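Local atomic coordinates of uncharacterized protein (Chondromyces crocatus, PDB entry 6I86), a protein that is of unknown function but is encoded in the crocagin gene cluster and so probably takes part in making this ribosomally derived peptide natural product. Residues K63-R69 with P146-L152; S24-N28 with L45-L51; L12-I18 with T99-L105; V56-F62 with E128-V134. One frame throughout, in Å; residues are numbered along the deposited sequence. Where two conformers were deposited one is given.

Contact 1: residues K63-R69 with P146-L152; sequences KVRCILR and PDGIITL
Arg-65 lays its side chain over the ring of Pro-146, two residues ahead of strand 148-152. Its CB lies 4.2 Å from Pro-146 CG, CG and CD rise extended from the sheet, and a bend at chi3 (-57°) turns NE and CZ back over the proline. There Pro-146 CG sits over the centre of one guanidinium face, 4.0 Å from the plane, while NH2 comes 3.7 Å from Pro-146 CD and goes on to a salt bridge with Glu-9 of strand 4-14. The backbones beneath are parallel neighbours inside a five-stranded mixed sheet, where strand 60-69 separates 4-14 from 148-154. Arg-65 and Ile-67 each use N and O in the ladder, giving and taking bonds with Gly-148, Ile-150 and Leu-152 in the alternating pattern of parallel strands. At its start the ladder is completed by a side chain: Lys-63 N donates to Asp-147 OD2 (2.8 Å, N-H...O 162°) on the anti lone pair, and Asp-147 N returns a bond to Lys-63 O. The same carboxylate also takes Tyr-140 OH on OD2 and His-131 ND1 on OD1, so an alanine here would probably leave Lys-63 N, the tyrosine hydroxyl and the histidine without their acceptor. On the face of Val-64, Cys-66 and Leu-68, Val-64 CG1 meets Ile-150 CG1 at 3.8 Å, and Leu-68 CD1 lies 4.3 Å from Leu-152 CB. On the opposite face, that of Arg-65, Ile-67 CD1 touches Ile-149 CG2.

Contact 2: residues S24-N28 with L45-L51; sequences SCSIN and LKIAHEL
With CG anti to its carbonyl carbon (chi1 -73°) and an extended chi2 (175°), Leu-45 sends CD1 from the last turn of its helix in among the side chains of Cys-25, Ser-26 and Ile-27. Cys-25 answers with SG anti to its own backbone N (chi1 -175°), which brings the sulfur within 3.8 Å of Leu-45 CD1 and 4.0 Å of CD2, against both branches of the leucine tip. From the other segment Glu-50 OE1 also approaches this sulfur, at 3.7 Å. Ile-27 meets Leu-45 CD1 low on its side chain, through CB at 3.8 Å, while its far end reaches Leu-51: CD1 lies 3.9 Å from Leu-51 CD2, the two chains crossing at about a right angle. Leu-45 and Leu-51 can both face residues 25-27 because helix 38-47 ends between them in a Schellman motif, with His-49 at positive phi as the C-prime residue. Glu-50 N closes back on Leu-45 O at 2.9 Å, and His-49 N on Lys-46 O. The chain thereby turns from the helix toward strand 51-55. Phe-32 of helix 30-34 packs on Ser-26, Ile-27 and Leu-45, and Leu-19 of strand 17-22 touches both Ile-27 and Leu-51.

Contact 3: residues L12-I18 with T99-L105; sequences LPASTWI and TTDEPTL
The carboxylate of Asp-101 grips Ser-15 twice: OD2 accepts from Ser-15 N at 2.9 Å, met nearly along its C-O axis though with a bent N-H...O angle of 134°, and OD1 takes the hydroxyl of Ser-15 OG, also at 2.9 Å, on its syn lone pair. The chi1 of 64° in Ser-15 swings OG to the same side as its backbone N, which lets one carboxylate hold both. A water extends the polar patch, accepting from Thr-16 N and donating to Trp-17 O, with Thr-100 OG1 2.8 Å away. A second water bridges the segments at Pro-13, donating to Pro-13 O (2.7 Å) and Glu-102 OE2 and accepting from Thr-99 OG1. That hydroxyl oxygen in turn accepts from Glu-102 N at 2.8 Å. Methyl groups pack alongside: Thr-99 CG2 touches Leu-12 CD2, which is 3.7 Å from Leu-105 CD2, and Thr-100 CG2 approaches Trp-17 CE3 obliquely. The indole nitrogen of Trp-17 bonds to Gln-55. Thr-100 N adds a weak bond to Trp-17 O, just past Ile-18 and Thr-99, an antiparallel non-hydrogen-bonded pair where strands 17-22 and 94-99 run side by side. Beyond this pair the chain leaves strand 94-99 through an ST motif, Thr-99 OG1 receiving the N-H three residues on, followed by a type I turn from Glu-102 to Leu-105.

Contact 4: residues V56-F62 with E128-V134; sequences VVLEGYF and ESKHYDV
Glu-128 OE2 accepts two bonds, from Val-57 N at 2.7 Å (N-H...O 164°) and from the hydroxyl of Tyr-132 at 2.6 Å. The donors arrive from opposite faces of the carboxylate plane, Val-57 N on the syn side and tilted 24°, the phenol OH on the other face, 43° out of the plane. The other oxygen, OE1, is taken by the indole N-H of Trp-123, so both oxygens are engaged and the group's rotation is probably fixed. A leucine in place of Glu-128 would probably leave Val-57 N and the hydroxyl of Tyr-132 without their shared acceptor and the phenol ring freer to shift. That ring is held from two sides: Leu-58 CB lies over one face, 3.9 Å from the centroid, and Phe-62 CZ meets its edge at Tyr-132 CE1. Phe-62 also brings CE1 to 3.4 Å from Glu-128 CG. Further along the chain, Tyr-61 N donates to His-131 O at 3.2 Å, nearly straight into the carbonyl. Tyr-61 O, by contrast, is buried with no partner; His-131 CB approaches it to 3.2 Å. Gly-60, with no side chain, lets its CA come 3.4 Å from His-131 O. Both imidazole nitrogens of His-131 are satisfied, by Asp-147 and Glu-144. Tyr-61 CB packs on Val-134 CG1 at 3.7 Å. The contact thus sets the type I turn at the end of helix 125-128 against the loop 56-59 and the start of strand 60-69, whose other edge pairs with strand 4-14 through Gly-60 and Phe-62.

Overall arrangement
From the N terminus, strand 4-14 runs into residues 12-18, which open contact 3, closed only at 99-105. Within that span contact 2 closes its own short loop, joining residues 24-28 to the end of helix 38-47 around two helices. Next come 56-62 and 63-69, consecutive along the chain, which open contacts 4 and 1. Contact 3 closes before either, so it crosses both; contact 4 closes at 128-134 and contact 1 at 146-152, crossing each other. Contacts 1 and 4 meet at Asp-147 and His-131, and contacts 3 and 4 through backbone bonds such as Thr-16 to Val-56. Contacts 1, 3 and 4 reach the five-stranded sheet, and contact 3 also touches the four-stranded one.

Contact 1: residues K63-R69 with P146-L152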
# COMPACT_ATOMS: atom_id res chain seq x y z
N LYS A 63 7.36 3.03 -6.53
CA LYS A 63 6.23 2.68 -7.38
C LYS A 63 5.56 1.44 -6.81
O LYS A 63 6.20 0.39 -6.69
CB LYS A 63 6.68 2.45 -8.82
CG LYS A 63 5.60 1.95 -9.76
CD LYS A 63 6.14 1.72 -11.17
CE LYS A 63 6.55 3.02 -11.83
NZ LYS A 63 7.13 2.80 -13.19
N VAL A 64 4.29 1.55 -6.46
CA VAL A 64 3.53 0.46 -5.86
C VAL A 64 2.36 0.14 -6.78
O VAL A 64 1.51 1.00 -7.04
CB VAL A 64 3.03 0.81 -4.45
CG1 VAL A 64 2.32 -0.39 -3.83
CG2 VAL A 64 4.19 1.26 -3.58
N ARG A 65 2.32 -1.09 -7.28
CA ARG A 65 1.20 -1.57 -8.07
C ARG A 65 0.21 -2.28 -7.15
O ARG A 65 0.60 -3.12 -6.34
CB ARG A 65 1.68 -2.52 -9.17
CG ARG A 65 0.55 -3.13 -9.99
CD ARG A 65 1.10 -4.01 -11.10
NE ARG A 65 2.01 -3.29 -11.98
CZ ARG A 65 2.98 -3.86 -12.68
NH1 ARG A 65 3.17 -5.17 -12.61
NH2 ARG A 65 3.77 -3.13 -13.45
N CYS A 66 -1.06 -1.90 -7.26
CA CYS A 66 -2.13 -2.52 -6.48
C CYS A 66 -3.08 -3.24 -7.43
O CYS A 66 -3.49 -2.67 -8.45
CB CYS A 66 -2.89 -1.49 -5.65
SG CYS A 66 -4.06 -2.21 -4.49
N ILE A 67 -3.42 -4.48 -7.10
CA ILE A 67 -4.24 -5.33 -7.95
C ILE A 67 -5.38 -5.91 -7.13
O ILE A 67 -5.15 -6.48 -6.06
CB ILE A 67 -3.41 -6.46 -8.58
CG1 ILE A 67 -2.25 -5.90 -9.41
CG2 ILE A 67 -4.29 -7.37 -9.43
CD1 ILE A 67 -1.20 -6.92 -9.74
N LEU A 68 -6.60 -5.75 -7.62
CA LEU A 68 -7.71 -6.57 -7.17
C LEU A 68 -7.76 -7.80 -8.07
O LEU A 68 -7.86 -7.68 -9.30
CB LEU A 68 -9.04 -5.81 -7.24
CG LEU A 68 -10.28 -6.66 -6.96
CD1 LEU A 68 -10.34 -7.07 -5.49
CD2 LEU A 68 -11.55 -5.93 -7.36
N ARG A 69 -7.64 -8.98 -7.47
CA ARG A 69 -7.56 -10.23 -8.21
C ARG A 69 -8.64 -11.17 -7.70
O ARG A 69 -9.11 -11.06 -6.57
CB ARG A 69 -6.16 -10.87 -8.06
CG ARG A 69 -5.75 -11.77 -9.21
CD ARG A 69 -4.37 -12.38 -8.99
NE ARG A 69 -3.27 -11.47 -9.30
CZ ARG A 69 -2.92 -11.09 -10.53
NH1 ARG A 69 -3.58 -11.55 -11.59
NH2 ARG A 69 -1.90 -10.25 -10.70
N PRO A 146 7.62 -2.14 -10.58
CA PRO A 146 7.29 -1.59 -9.26
C PRO A 146 8.18 -2.11 -8.13
O PRO A 146 8.69 -3.22 -8.21
CB PRO A 146 5.84 -2.05 -9.05
CG PRO A 146 5.73 -3.29 -9.86
CD PRO A 146 6.61 -3.09 -11.06
N ASP A 147 8.37 -1.28 -7.10
CA ASP A 147 9.12 -1.72 -5.93
C ASP A 147 8.33 -2.73 -5.12
O ASP A 147 8.93 -3.56 -4.42
CB ASP A 147 9.50 -0.51 -5.07
CG ASP A 147 10.30 0.52 -5.84
OD1 ASP A 147 11.53 0.35 -5.98
OD2 ASP A 147 9.69 1.50 -6.33
N GLY A 148 7.01 -2.69 -5.21
CA GLY A 148 6.17 -3.66 -4.53
C GLY A 148 4.84 -3.81 -5.24
O GLY A 148 4.42 -2.94 -6.02
N ILE A 149 4.18 -4.93 -4.97
CA ILE A 149 2.86 -5.22 -5.52
C ILE A 149 1.95 -5.64 -4.38
O ILE A 149 2.28 -6.56 -3.63
CB ILE A 149 2.92 -6.32 -6.60
CG1 ILE A 149 3.88 -5.92 -7.73
CG2 ILE A 149 1.53 -6.58 -7.16
CD1 ILE A 149 3.97 -6.94 -8.85
N ILE A 150 0.81 -4.96 -4.26
CA ILE A 150 -0.19 -5.26 -3.24
C ILE A 150 -1.39 -5.88 -3.94
O ILE A 150 -2.03 -5.23 -4.77
CB ILE A 150 -0.60 -4.00 -2.46
CG1 ILE A 150 0.64 -3.26 -1.97
CG2 ILE A 150 -1.49 -4.38 -1.28
CD1 ILE A 150 1.58 -4.14 -1.16
N THR A 151 -1.69 -7.13 -3.61
CA THR A 151 -2.77 -7.86 -4.26
C THR A 151 -3.87 -8.16 -3.26
O THR A 151 -3.61 -8.69 -2.18
CB THR A 151 -2.27 -9.16 -4.89
OG1 THR A 151 -1.18 -8.87 -5.77
CG2 THR A 151 -3.38 -9.83 -5.68
N LEU A 152 -5.10 -7.82 -3.63
CA LEU A 152 -6.28 -8.09 -2.81
C LEU A 152 -7.13 -9.15 -3.49
O LEU A 152 -7.24 -9.17 -4.72
CB LEU A 152 -7.11 -6.82 -2.61
CG LEU A 152 -6.72 -5.74 -1.59
CD1 LEU A 152 -5.36 -5.13 -1.89
CD2 LEU A 152 -7.80 -4.66 -1.54
O HOH W 1 -0.70 -10.33 -8.06

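Contact 2: residues S24-N28 with L45-L51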
# COMPACT_ATOMS: atom_id res chain seq x y z
N SER A 24 -12.69 5.93 4.49
CA SER A 24 -13.47 6.26 5.67
C SER A 24 -12.74 5.97 6.97
O SER A 24 -13.27 6.28 8.05
CB SER A 24 -14.80 5.49 5.65
OG SER A 24 -14.58 4.10 5.80
N CYS A 25 -11.54 5.39 6.91
CA CYS A 25 -10.79 5.08 8.12
C CYS A 25 -10.43 6.36 8.87
O CYS A 25 -10.21 7.41 8.27
CB CYS A 25 -9.53 4.29 7.78
SG CYS A 25 -8.58 3.71 9.21
N SER A 26 -10.38 6.25 10.21
CA SER A 26 -10.11 7.41 11.04
C SER A 26 -8.78 8.06 10.70
O SER A 26 -8.62 9.28 10.87
CB SER A 26 -10.13 7.01 12.52
OG SER A 26 -9.12 6.05 12.80
N ILE A 27 -7.81 7.28 10.22
CA ILE A 27 -6.50 7.82 9.87
C ILE A 27 -6.58 8.83 8.74
O ILE A 27 -5.65 9.63 8.57
CB ILE A 27 -5.55 6.65 9.52
CG1 ILE A 27 -4.09 7.13 9.52
CG2 ILE A 27 -5.92 6.04 8.19
CD1 ILE A 27 -3.07 6.01 9.48
N ASN A 28 -7.66 8.83 7.97
CA ASN A 28 -7.83 9.75 6.85
C ASN A 28 -8.46 11.08 7.27
O ASN A 28 -9.02 11.79 6.43
CB ASN A 28 -8.66 9.10 5.75
CG ASN A 28 -8.36 9.67 4.37
OD1 ASN A 28 -7.27 10.20 4.13
ND2 ASN A 28 -9.32 9.56 3.46
N LEU A 45 -4.64 0.11 14.28
CA LEU A 45 -5.38 -0.06 13.03
C LEU A 45 -4.83 -1.22 12.22
O LEU A 45 -5.59 -1.97 11.59
CB LEU A 45 -5.33 1.24 12.22
CG LEU A 45 -6.18 2.41 12.72
CD1 LEU A 45 -5.93 3.65 11.88
CD2 LEU A 45 -7.66 2.04 12.71
N LYS A 46 -3.50 -1.40 12.22
CA LYS A 46 -2.91 -2.54 11.53
C LYS A 46 -3.35 -3.85 12.17
O LYS A 46 -3.71 -4.81 11.47
CB LYS A 46 -1.39 -2.42 11.53
CG LYS A 46 -0.68 -3.64 10.95
CD LYS A 46 0.83 -3.51 11.03
CE LYS A 46 1.48 -4.88 11.17
NZ LYS A 46 0.91 -5.86 10.21
N ILE A 47 -3.30 -3.92 13.50
CA ILE A 47 -3.73 -5.12 14.21
C ILE A 47 -5.18 -5.44 13.88
O ILE A 47 -5.56 -6.61 13.72
CB ILE A 47 -3.51 -4.96 15.72
CG1 ILE A 47 -2.02 -4.91 16.05
CG2 ILE A 47 -4.18 -6.09 16.49
CD1 ILE A 47 -1.72 -4.62 17.50
N ALA A 48 -6.02 -4.41 13.76
CA ALA A 48 -7.44 -4.58 13.48
C ALA A 48 -7.74 -4.77 12.00
O ALA A 48 -8.91 -4.79 11.61
CB ALA A 48 -8.23 -3.39 14.02
N HIS A 49 -6.71 -4.92 11.16
CA HIS A 49 -6.85 -5.14 9.72
C HIS A 49 -7.59 -4.00 9.04
O HIS A 49 -8.22 -4.20 7.99
CB HIS A 49 -7.54 -6.48 9.43
CG HIS A 49 -7.08 -7.60 10.31
ND1 HIS A 49 -5.79 -8.09 10.28
CD2 HIS A 49 -7.73 -8.31 11.25
CE1 HIS A 49 -5.67 -9.06 11.16
NE2 HIS A 49 -6.83 -9.21 11.77
N GLU A 50 -7.55 -2.79 9.61
CA GLU A 50 -8.08 -1.61 8.94
C GLU A 50 -7.05 -0.92 8.06
O GLU A 50 -7.43 -0.10 7.21
CB GLU A 50 -8.63 -0.61 9.96
CG GLU A 50 -9.89 -1.07 10.68
CD GLU A 50 -10.51 0.04 11.50
OE1 GLU A 50 -10.63 1.17 10.97
OE2 GLU A 50 -10.88 -0.20 12.67
N LEU A 51 -5.76 -1.21 8.23
CA LEU A 51 -4.74 -0.67 7.35
C LEU A 51 -3.67 -1.73 7.10
O LEU A 51 -3.48 -2.65 7.89
CB LEU A 51 -4.11 0.62 7.92
CG LEU A 51 -3.07 0.69 9.05
CD1 LEU A 51 -1.66 0.28 8.61
CD2 LEU A 51 -3.05 2.10 9.61

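Contact 3: residues L12-I18 with T99-L105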
# COMPACT_ATOMS: atom_id res chain seq x y z
N LEU A 12 4.99 7.51 -4.95
CA LEU A 12 4.98 8.48 -3.87
C LEU A 12 6.31 8.43 -3.12
O LEU A 12 6.97 7.38 -3.12
CB LEU A 12 3.82 8.25 -2.89
CG LEU A 12 3.24 6.87 -2.55
CD1 LEU A 12 4.30 5.80 -2.32
CD2 LEU A 12 2.36 7.01 -1.31
N PRO A 13 6.71 9.53 -2.49
CA PRO A 13 7.88 9.47 -1.61
C PRO A 13 7.51 8.94 -0.24
O PRO A 13 6.37 9.04 0.22
CB PRO A 13 8.31 10.94 -1.53
CG PRO A 13 7.02 11.70 -1.65
CD PRO A 13 6.14 10.88 -2.57
N ALA A 14 8.51 8.37 0.43
CA ALA A 14 8.32 7.84 1.77
C ALA A 14 9.68 7.62 2.41
O ALA A 14 10.64 7.23 1.74
CB ALA A 14 7.52 6.54 1.77
N SER A 15 9.76 7.88 3.72
CA SER A 15 10.97 7.63 4.49
C SER A 15 10.88 6.41 5.39
O SER A 15 11.91 5.82 5.70
CB SER A 15 11.32 8.86 5.34
OG SER A 15 10.32 9.13 6.31
N THR A 16 9.67 6.02 5.81
CA THR A 16 9.52 4.86 6.69
C THR A 16 8.32 4.01 6.30
O THR A 16 8.47 2.85 5.93
CB THR A 16 9.39 5.30 8.16
OG1 THR A 16 8.41 6.34 8.26
CG2 THR A 16 10.72 5.82 8.69
N TRP A 17 7.11 4.57 6.39
CA TRP A 17 5.88 3.81 6.23
C TRP A 17 5.00 4.38 5.13
O TRP A 17 4.71 5.58 5.12
CB TRP A 17 5.09 3.78 7.54
CG TRP A 17 5.72 2.97 8.63
CD1 TRP A 17 6.81 2.15 8.52
CD2 TRP A 17 5.29 2.89 9.99
NE1 TRP A 17 7.08 1.57 9.74
CE2 TRP A 17 6.16 2.01 10.66
CE3 TRP A 17 4.25 3.48 10.71
CZ2 TRP A 17 6.02 1.71 12.01
CZ3 TRP A 17 4.11 3.18 12.05
CH2 TRP A 17 5.00 2.30 12.69
N ILE A 18 4.57 3.51 4.22
CA ILE A 18 3.45 3.78 3.32
C ILE A 18 2.25 3.04 3.88
O ILE A 18 2.35 1.85 4.24
CB ILE A 18 3.77 3.33 1.88
CG1 ILE A 18 5.00 4.07 1.36
CG2 ILE A 18 2.57 3.59 0.98
CD1 ILE A 18 5.64 3.41 0.15
N THR A 99 1.41 8.49 3.81
CA THR A 99 2.67 8.16 4.46
C THR A 99 2.71 8.86 5.81
O THR A 99 1.92 9.77 6.09
CB THR A 99 3.89 8.56 3.61
OG1 THR A 99 4.09 9.97 3.71
CG2 THR A 99 3.69 8.18 2.15
N THR A 100 3.65 8.44 6.66
CA THR A 100 3.88 9.18 7.89
C THR A 100 4.54 10.53 7.63
O THR A 100 4.57 11.37 8.54
CB THR A 100 4.72 8.36 8.87
OG1 THR A 100 5.90 7.87 8.20
CG2 THR A 100 3.92 7.18 9.41
N ASP A 101 5.06 10.75 6.42
CA ASP A 101 5.57 12.07 6.05
C ASP A 101 4.45 13.00 5.61
O ASP A 101 4.48 14.20 5.91
CB ASP A 101 6.62 11.93 4.94
CG ASP A 101 7.77 11.02 5.33
OD1 ASP A 101 8.28 11.16 6.46
OD2 ASP A 101 8.19 10.19 4.50
N GLU A 102 3.45 12.47 4.90
CA GLU A 102 2.33 13.25 4.38
C GLU A 102 1.02 12.57 4.78
O GLU A 102 0.41 11.85 3.98
CB GLU A 102 2.42 13.40 2.85
CG GLU A 102 3.76 13.89 2.36
CD GLU A 102 3.78 14.14 0.86
OE1 GLU A 102 3.04 15.04 0.41
OE2 GLU A 102 4.52 13.44 0.15
N PRO A 103 0.57 12.79 6.02
CA PRO A 103 -0.68 12.15 6.46
C PRO A 103 -1.91 12.59 5.69
O PRO A 103 -2.91 11.85 5.66
CB PRO A 103 -0.78 12.56 7.94
CG PRO A 103 0.19 13.69 8.12
CD PRO A 103 1.27 13.47 7.12
N THR A 104 -1.90 13.77 5.06
CA THR A 104 -3.04 14.26 4.31
C THR A 104 -2.98 13.88 2.83
O THR A 104 -3.72 14.45 2.03
CB THR A 104 -3.14 15.78 4.43
OG1 THR A 104 -2.02 16.39 3.78
CG2 THR A 104 -3.17 16.20 5.89
N LEU A 105 -2.12 12.93 2.46
CA LEU A 105 -1.92 12.61 1.05
C LEU A 105 -3.24 12.20 0.39
O LEU A 105 -3.61 12.73 -0.66
CB LEU A 105 -0.87 11.50 0.90
CG LEU A 105 -0.11 11.51 -0.43
CD1 LEU A 105 0.67 12.80 -0.61
CD2 LEU A 105 0.83 10.31 -0.52
O HOH W 2 5.24 11.07 1.66
O HOH W 3 7.14 7.46 5.74

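Contact 4: residues V56-F62 with E128-V134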
# COMPACT_ATOMS: atom_id res chain seq x y z
N VAL A 56 9.61 0.88 4.23
CA VAL A 56 10.79 1.06 3.39
C VAL A 56 11.99 1.25 4.30
O VAL A 56 11.86 1.65 5.47
CB VAL A 56 10.66 2.24 2.41
CG1 VAL A 56 9.46 2.04 1.50
CG2 VAL A 56 10.55 3.56 3.17
N VAL A 57 13.17 0.94 3.76
CA VAL A 57 14.39 0.98 4.56
C VAL A 57 14.91 2.40 4.68
O VAL A 57 15.38 2.82 5.75
CB VAL A 57 15.43 0.04 3.94
CG1 VAL A 57 16.61 -0.14 4.87
CG2 VAL A 57 14.80 -1.31 3.61
N LEU A 58 14.85 3.17 3.59
CA LEU A 58 15.35 4.54 3.59
C LEU A 58 14.45 5.39 2.71
O LEU A 58 13.62 4.87 1.95
CB LEU A 58 16.80 4.60 3.08
CG LEU A 58 17.84 3.68 3.74
CD1 LEU A 58 19.01 3.46 2.80
CD2 LEU A 58 18.32 4.23 5.07
N GLU A 59 14.61 6.70 2.81
CA GLU A 59 13.77 7.63 2.07
C GLU A 59 14.00 7.50 0.57
O GLU A 59 15.15 7.39 0.11
CB GLU A 59 14.03 9.07 2.52
CG GLU A 59 13.74 10.13 1.46
CD GLU A 59 12.27 10.47 1.34
OE1 GLU A 59 11.83 10.86 0.24
OE2 GLU A 59 11.55 10.36 2.35
N GLY A 60 12.92 7.51 -0.19
CA GLY A 60 13.01 7.50 -1.64
C GLY A 60 11.65 7.71 -2.26
O GLY A 60 10.69 8.09 -1.58
N TYR A 61 11.59 7.49 -3.57
CA TYR A 61 10.34 7.49 -4.31
C TYR A 61 10.08 6.07 -4.80
O TYR A 61 10.98 5.44 -5.37
CB TYR A 61 10.38 8.45 -5.50
CG TYR A 61 10.06 9.88 -5.16
CD1 TYR A 61 11.05 10.74 -4.70
CD2 TYR A 61 8.78 10.38 -5.32
CE1 TYR A 61 10.76 12.06 -4.40
CE2 TYR A 61 8.48 11.70 -5.02
CZ TYR A 61 9.48 12.54 -4.56
OH TYR A 61 9.19 13.85 -4.26
N PHE A 62 8.87 5.57 -4.59
CA PHE A 62 8.59 4.16 -4.80
C PHE A 62 7.31 3.98 -5.61
O PHE A 62 6.32 4.68 -5.39
CB PHE A 62 8.49 3.43 -3.47
CG PHE A 62 9.65 3.71 -2.56
CD1 PHE A 62 10.90 3.17 -2.83
CD2 PHE A 62 9.50 4.53 -1.45
CE1 PHE A 62 11.99 3.44 -2.00
CE2 PHE A 62 10.58 4.80 -0.62
CZ PHE A 62 11.83 4.26 -0.90
N GLU A 128 13.71 -1.58 -4.45
CA GLU A 128 13.58 -0.39 -3.60
C GLU A 128 14.89 0.37 -3.50
O GLU A 128 14.92 1.60 -3.63
CB GLU A 128 13.10 -0.80 -2.21
CG GLU A 128 13.20 0.33 -1.18
CD GLU A 128 13.09 -0.16 0.25
OE1 GLU A 128 12.35 -1.14 0.50
OE2 GLU A 128 13.74 0.45 1.13
N SER A 129 15.99 -0.35 -3.30
CA SER A 129 17.30 0.27 -3.13
C SER A 129 17.82 0.93 -4.40
O SER A 129 18.88 1.57 -4.34
CB SER A 129 18.31 -0.76 -2.63
OG SER A 129 18.49 -1.80 -3.58
N LYS A 130 17.13 0.81 -5.53
CA LYS A 130 17.50 1.55 -6.72
C LYS A 130 16.96 2.98 -6.72
O LYS A 130 17.35 3.77 -7.59
CB LYS A 130 16.98 0.86 -7.99
CG LYS A 130 17.56 -0.52 -8.27
CD LYS A 130 16.88 -1.11 -9.50
CE LYS A 130 17.29 -2.56 -9.73
NZ LYS A 130 16.51 -3.17 -10.84
N HIS A 131 16.08 3.32 -5.78
CA HIS A 131 15.23 4.50 -5.92
C HIS A 131 15.31 5.42 -4.71
O HIS A 131 14.39 6.21 -4.47
CB HIS A 131 13.79 4.06 -6.17
CG HIS A 131 13.65 3.17 -7.37
ND1 HIS A 131 13.04 1.93 -7.31
CD2 HIS A 131 14.05 3.33 -8.65
CE1 HIS A 131 13.08 1.37 -8.51
NE2 HIS A 131 13.68 2.20 -9.34
N TYR A 132 16.40 5.35 -3.94
CA TYR A 132 16.59 6.28 -2.83
C TYR A 132 16.98 7.67 -3.32
O TYR A 132 16.76 8.64 -2.59
CB TYR A 132 17.66 5.75 -1.88
CG TYR A 132 17.30 4.44 -1.21
CD1 TYR A 132 15.99 4.19 -0.80
CD2 TYR A 132 18.25 3.46 -0.99
CE1 TYR A 132 15.66 2.99 -0.19
CE2 TYR A 132 17.92 2.26 -0.38
CZ TYR A 132 16.62 2.03 0.02
OH TYR A 132 16.29 0.84 0.62
N ASP A 133 17.54 7.78 -4.52
CA ASP A 133 18.01 9.05 -5.05
C ASP A 133 17.06 9.66 -6.07
O ASP A 133 17.41 10.66 -6.71
CB ASP A 133 19.39 8.88 -5.68
CG ASP A 133 20.46 8.55 -4.66
OD1 ASP A 133 20.29 8.92 -3.48
OD2 ASP A 133 21.48 7.92 -5.03
N VAL A 134 15.87 9.09 -6.25
CA VAL A 134 14.89 9.67 -7.16
C VAL A 134 14.43 11.01 -6.61
O VAL A 134 14.04 11.12 -5.44
CB VAL A 134 13.72 8.71 -7.38
CG1 VAL A 134 12.69 9.32 -8.31
CG2 VAL A 134 14.22 7.39 -7.95